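Local coordinates for phosphatidylglycerol lysyltransferase C-terminal domain-containing protein (Bacteroides thetaiotaomicron, PDB 2HQY) that binds coenzyme A and is probably an acyl- or aminoacyl-transferase of the acetyltransferase superfamily, although its substrate is unknown, at residues Asp6-Asp11 with Ser36-Tyr41; Ile195-Leu198 with Ala203-Leu206. All coordinates share one frame; numbering follows the deposited sequence.

Contact 1: Asp6-Asp11 with Ser36-Tyr41; sequences DITLAD and SWRFLY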
# COMPACT_ATOMS: atom_id res chain seq x y z
N ASP A 6 -0.01 -5.92 -9.35
CA ASP A 6 0.43 -4.83 -8.48
C ASP A 6 1.74 -4.25 -8.98
O ASP A 6 2.68 -4.98 -9.30
CB ASP A 6 0.62 -5.33 -7.04
CG ASP A 6 -0.62 -5.94 -6.47
OD1 ASP A 6 -1.74 -5.68 -6.97
OD2 ASP A 6 -0.45 -6.71 -5.50
N ILE A 7 1.84 -2.93 -9.01
CA ILE A 7 3.09 -2.30 -9.40
C ILE A 7 4.15 -2.52 -8.31
O ILE A 7 3.85 -2.49 -7.12
CB ILE A 7 2.89 -0.80 -9.71
CG1 ILE A 7 4.13 -0.30 -10.48
CG2 ILE A 7 2.55 -0.03 -8.41
CD1 ILE A 7 4.09 1.14 -10.98
N THR A 8 5.39 -2.77 -8.73
CA THR A 8 6.52 -2.92 -7.79
C THR A 8 7.79 -2.28 -8.33
O THR A 8 7.91 -2.04 -9.53
CB THR A 8 6.82 -4.41 -7.46
OG1 THR A 8 7.39 -5.07 -8.60
CG2 THR A 8 5.62 -5.14 -7.04
N LEU A 9 8.77 -2.07 -7.43
CA LEU A 9 10.13 -1.67 -7.83
C LEU A 9 10.71 -2.43 -9.03
O LEU A 9 11.40 -1.84 -9.86
CB LEU A 9 11.10 -1.91 -6.68
CG LEU A 9 10.79 -1.21 -5.38
CD1 LEU A 9 11.82 -1.61 -4.27
CD2 LEU A 9 10.83 0.30 -5.65
N ALA A 10 10.44 -3.73 -9.09
CA ALA A 10 11.01 -4.60 -10.11
C ALA A 10 10.50 -4.29 -11.51
O ALA A 10 11.06 -4.74 -12.50
CB ALA A 10 10.76 -6.07 -9.74
N ASP A 11 9.43 -3.51 -11.59
CA ASP A 11 8.77 -3.23 -12.86
C ASP A 11 9.28 -1.97 -13.54
O ASP A 11 8.70 -1.52 -14.54
CB ASP A 11 7.25 -3.13 -12.65
CG ASP A 11 6.67 -4.41 -12.11
OD1 ASP A 11 6.93 -5.49 -12.69
OD2 ASP A 11 5.96 -4.33 -11.10
N SER A 36 5.28 4.86 -5.17
CA SER A 36 5.25 5.53 -3.86
C SER A 36 3.83 5.81 -3.40
O SER A 36 3.58 5.88 -2.20
CB SER A 36 6.06 6.85 -3.87
OG SER A 36 7.44 6.65 -4.13
N TRP A 37 2.90 5.97 -4.35
CA TRP A 37 1.48 6.19 -4.03
C TRP A 37 0.61 4.94 -4.08
O TRP A 37 -0.62 5.00 -3.87
CB TRP A 37 0.89 7.34 -4.88
CG TRP A 37 1.42 8.70 -4.42
CD1 TRP A 37 2.56 9.32 -4.84
CD2 TRP A 37 0.84 9.55 -3.42
NE1 TRP A 37 2.72 10.53 -4.16
CE2 TRP A 37 1.68 10.69 -3.29
CE3 TRP A 37 -0.32 9.47 -2.64
CZ2 TRP A 37 1.40 11.73 -2.40
CZ3 TRP A 37 -0.61 10.52 -1.75
CH2 TRP A 37 0.26 11.64 -1.64
N ARG A 38 1.23 3.78 -4.35
CA ARG A 38 0.49 2.52 -4.41
C ARG A 38 -0.26 2.23 -3.08
O ARG A 38 -1.33 1.61 -3.07
CB ARG A 38 1.45 1.38 -4.73
CG ARG A 38 0.78 -0.01 -4.96
CD ARG A 38 1.84 -1.12 -4.97
NE ARG A 38 2.53 -1.13 -3.68
CZ ARG A 38 3.78 -1.53 -3.48
NH1 ARG A 38 4.51 -2.01 -4.49
NH2 ARG A 38 4.28 -1.46 -2.24
N PHE A 39 0.31 2.68 -1.97
CA PHE A 39 -0.27 2.42 -0.64
C PHE A 39 -1.67 3.05 -0.58
O PHE A 39 -2.51 2.60 0.17
CB PHE A 39 0.60 3.03 0.48
CG PHE A 39 0.37 4.49 0.66
CD1 PHE A 39 -0.60 4.97 1.56
CD2 PHE A 39 1.06 5.42 -0.15
CE1 PHE A 39 -0.86 6.38 1.68
CE2 PHE A 39 0.78 6.83 -0.06
CZ PHE A 39 -0.17 7.30 0.87
N LEU A 40 -1.91 4.10 -1.37
CA LEU A 40 -3.20 4.80 -1.29
C LEU A 40 -4.22 4.23 -2.29
O LEU A 40 -5.45 4.23 -2.04
CB LEU A 40 -3.00 6.30 -1.52
CG LEU A 40 -4.22 7.21 -1.28
CD1 LEU A 40 -4.76 7.01 0.15
CD2 LEU A 40 -3.82 8.67 -1.50
N TYR A 41 -3.72 3.80 -3.45
CA TYR A 41 -4.61 3.45 -4.59
C TYR A 41 -4.65 1.98 -4.98
O TYR A 41 -5.31 1.61 -5.95
CB TYR A 41 -4.18 4.26 -5.82
CG TYR A 41 -4.23 5.74 -5.57
CD1 TYR A 41 -5.43 6.37 -5.20
CD2 TYR A 41 -3.08 6.53 -5.72
CE1 TYR A 41 -5.47 7.76 -4.96
CE2 TYR A 41 -3.11 7.92 -5.48
CZ TYR A 41 -4.31 8.51 -5.11
OH TYR A 41 -4.36 9.88 -4.88
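Arg38 reaches from the short helix 38-41 to the backbone of Ile7, and its guanidinium makes the single polar link between the two segments. NH1 of Arg38 donates to the carbonyl oxygen of Ile7 at 2.8 Å with an N-H...O angle of 163°. The bond lies in the carbonyl plane and essentially in the guanidinium plane as well, so the acceptor sits at the edge of the flat group. CG stands anti to the backbone N (chi1 -174°), which extends the chain away from its helix, and a bend at chi3 then swings the guanidinium round to the carbonyl.

The apolar part of the contact is made by the same arm. CG2 of Ile7 lies against the arginine methylenes, 3.7 Å from Arg38 CD and 3.9 Å from Arg38 CG, so that the aliphatic stem is packed while its tip is bonded.

Within the loop, Asp11 OD2 accepts two bonds from Thr8: from its backbone N at 2.9 Å, through the anti lone pair, and from its OG1 at 3.0 Å, from above the carboxylate plane. Together they fix the turn that follows Ile7.

The charge of Arg38 is met outside these two segments, across the dimer interface, where its NH1 forms a salt bridge with Asp6 OD2 of the second subunit; the reciprocal pair repeats it. Shortened to an alanine, this position would probably leave the Ile7 carbonyl without its donor and Asp6 of the second subunit without its charged mate. In its own subunit Ile7 packs on Phe31, Leu34 and Cys35 of helix 31-36, so the contact joins the loop between strand 5-6 and helix 12-19 to helices 31-36 and 38-41.

Contact 2: Ile195-Leu198 with Ala203-Leu206; sequences IYAL and ALGL
A tight turn after helix 185-199, continued by the short helix 201-204, brings Leu204 and Leu206 against Tyr196 and Ala197. The contact is made by van der Waals packing, with both leucine CD1 methyls also lying against the Ala197 carbonyl. Leu204 CD1 settles on the helix backbone, 3.7 Å from Ala197 CA, and approaches the tyrosine ring obliquely, 4.1 Å from Tyr196 CE2. With CG anti to the backbone N (chi1 176°), the ring is carried toward Leu204 even though its CB does not point there.

Gly205 makes the turn between the two leucines possible: its positive phi (92°) closes helix 201-204 in a Schellman motif, and a CB here would collide with the carbonyl oxygen of Leu204. The chain then leaves for strand 207-213, and Leu206 can face the same alanine, its CD1 standing 3.8 Å from Ala197 CB.

Phe222 packs on both Ala197 and Leu206, placing the turn against strand 216-227 in what is probably a GNAT-like domain. Helix 185-199 also carries the CoA-binding Glu190, whose side chain is about 9 Å from that of Ala197; bound coenzyme A itself is about 13 Å from the Ala197 side chain. The buried tyrosine hydroxyl finds its polar partner across the dimer interface, where Tyr196 OH is hydrogen-bonded to Asp6 OD2 of the second subunit.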
# COMPACT_ATOMS: atom_id res chain seq x y z
N ILE A 195 8.34 8.64 2.35
CA ILE A 195 9.14 7.67 3.08
C ILE A 195 9.41 6.41 2.22
O ILE A 195 10.53 5.89 2.20
CB ILE A 195 8.50 7.35 4.44
CG1 ILE A 195 8.65 8.58 5.39
CG2 ILE A 195 9.07 6.01 4.98
CD1 ILE A 195 7.88 8.42 6.70
N TYR A 196 8.40 5.93 1.51
CA TYR A 196 8.62 4.79 0.59
C TYR A 196 9.71 5.16 -0.43
O TYR A 196 10.61 4.38 -0.70
CB TYR A 196 7.32 4.42 -0.13
CG TYR A 196 7.49 3.32 -1.16
CD1 TYR A 196 7.15 2.00 -0.86
CD2 TYR A 196 7.97 3.62 -2.43
CE1 TYR A 196 7.29 1.00 -1.83
CE2 TYR A 196 8.13 2.64 -3.41
CZ TYR A 196 7.77 1.35 -3.12
OH TYR A 196 7.95 0.37 -4.08
N ALA A 197 9.60 6.35 -1.01
CA ALA A 197 10.60 6.81 -1.99
C ALA A 197 12.01 6.86 -1.44
O ALA A 197 12.97 6.41 -2.10
CB ALA A 197 10.22 8.19 -2.53
N LEU A 198 12.15 7.43 -0.24
CA LEU A 198 13.48 7.49 0.42
C LEU A 198 14.02 6.09 0.75
O LEU A 198 15.20 5.78 0.51
CB LEU A 198 13.42 8.38 1.69
CG LEU A 198 13.32 9.91 1.39
CD1 LEU A 198 13.17 10.69 2.71
CD2 LEU A 198 14.53 10.47 0.58
N ALA A 203 16.52 1.94 -6.07
CA ALA A 203 15.73 1.02 -6.89
C ALA A 203 14.77 1.78 -7.80
O ALA A 203 14.53 1.36 -8.92
CB ALA A 203 14.95 0.05 -6.02
N LEU A 204 14.18 2.85 -7.28
CA LEU A 204 13.22 3.65 -8.05
C LEU A 204 13.86 4.46 -9.19
O LEU A 204 13.17 4.77 -10.17
CB LEU A 204 12.46 4.59 -7.14
CG LEU A 204 11.49 3.91 -6.18
CD1 LEU A 204 11.06 4.95 -5.12
CD2 LEU A 204 10.26 3.32 -6.96
N GLY A 205 15.15 4.78 -9.06
CA GLY A 205 15.83 5.61 -10.07
C GLY A 205 15.80 7.10 -9.75
O GLY A 205 16.01 7.95 -10.65
N LEU A 206 15.60 7.44 -8.47
CA LEU A 206 15.48 8.85 -8.09
C LEU A 206 16.84 9.52 -7.97
O LEU A 206 17.86 8.83 -7.71
CB LEU A 206 14.76 8.96 -6.76
CG LEU A 206 13.27 8.65 -6.73
CD1 LEU A 206 12.84 8.47 -5.26
CD2 LEU A 206 12.53 9.82 -7.34

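How the contacts relate
Starting at the N terminus, contact 1 closes a loop of 24 residues that is just over half helical, returning helix 38-41 to the loop that follows strand 5-6. Contact 2 comes much later and closes a four-residue span, mostly helical, where helix 185-199 gives way to helix 201-204. The two are in series, neither enclosing nor crossing the other. In space they meet, with centres 11 Å apart: Leu9 packs on Tyr196 and Leu204, and Ser36 OG is 3.6 Å from Ala197 CB. Both segments of contact 1 therefore touch contact 2, tying the N-terminal part of the chain to helices 185-199 and 201-204.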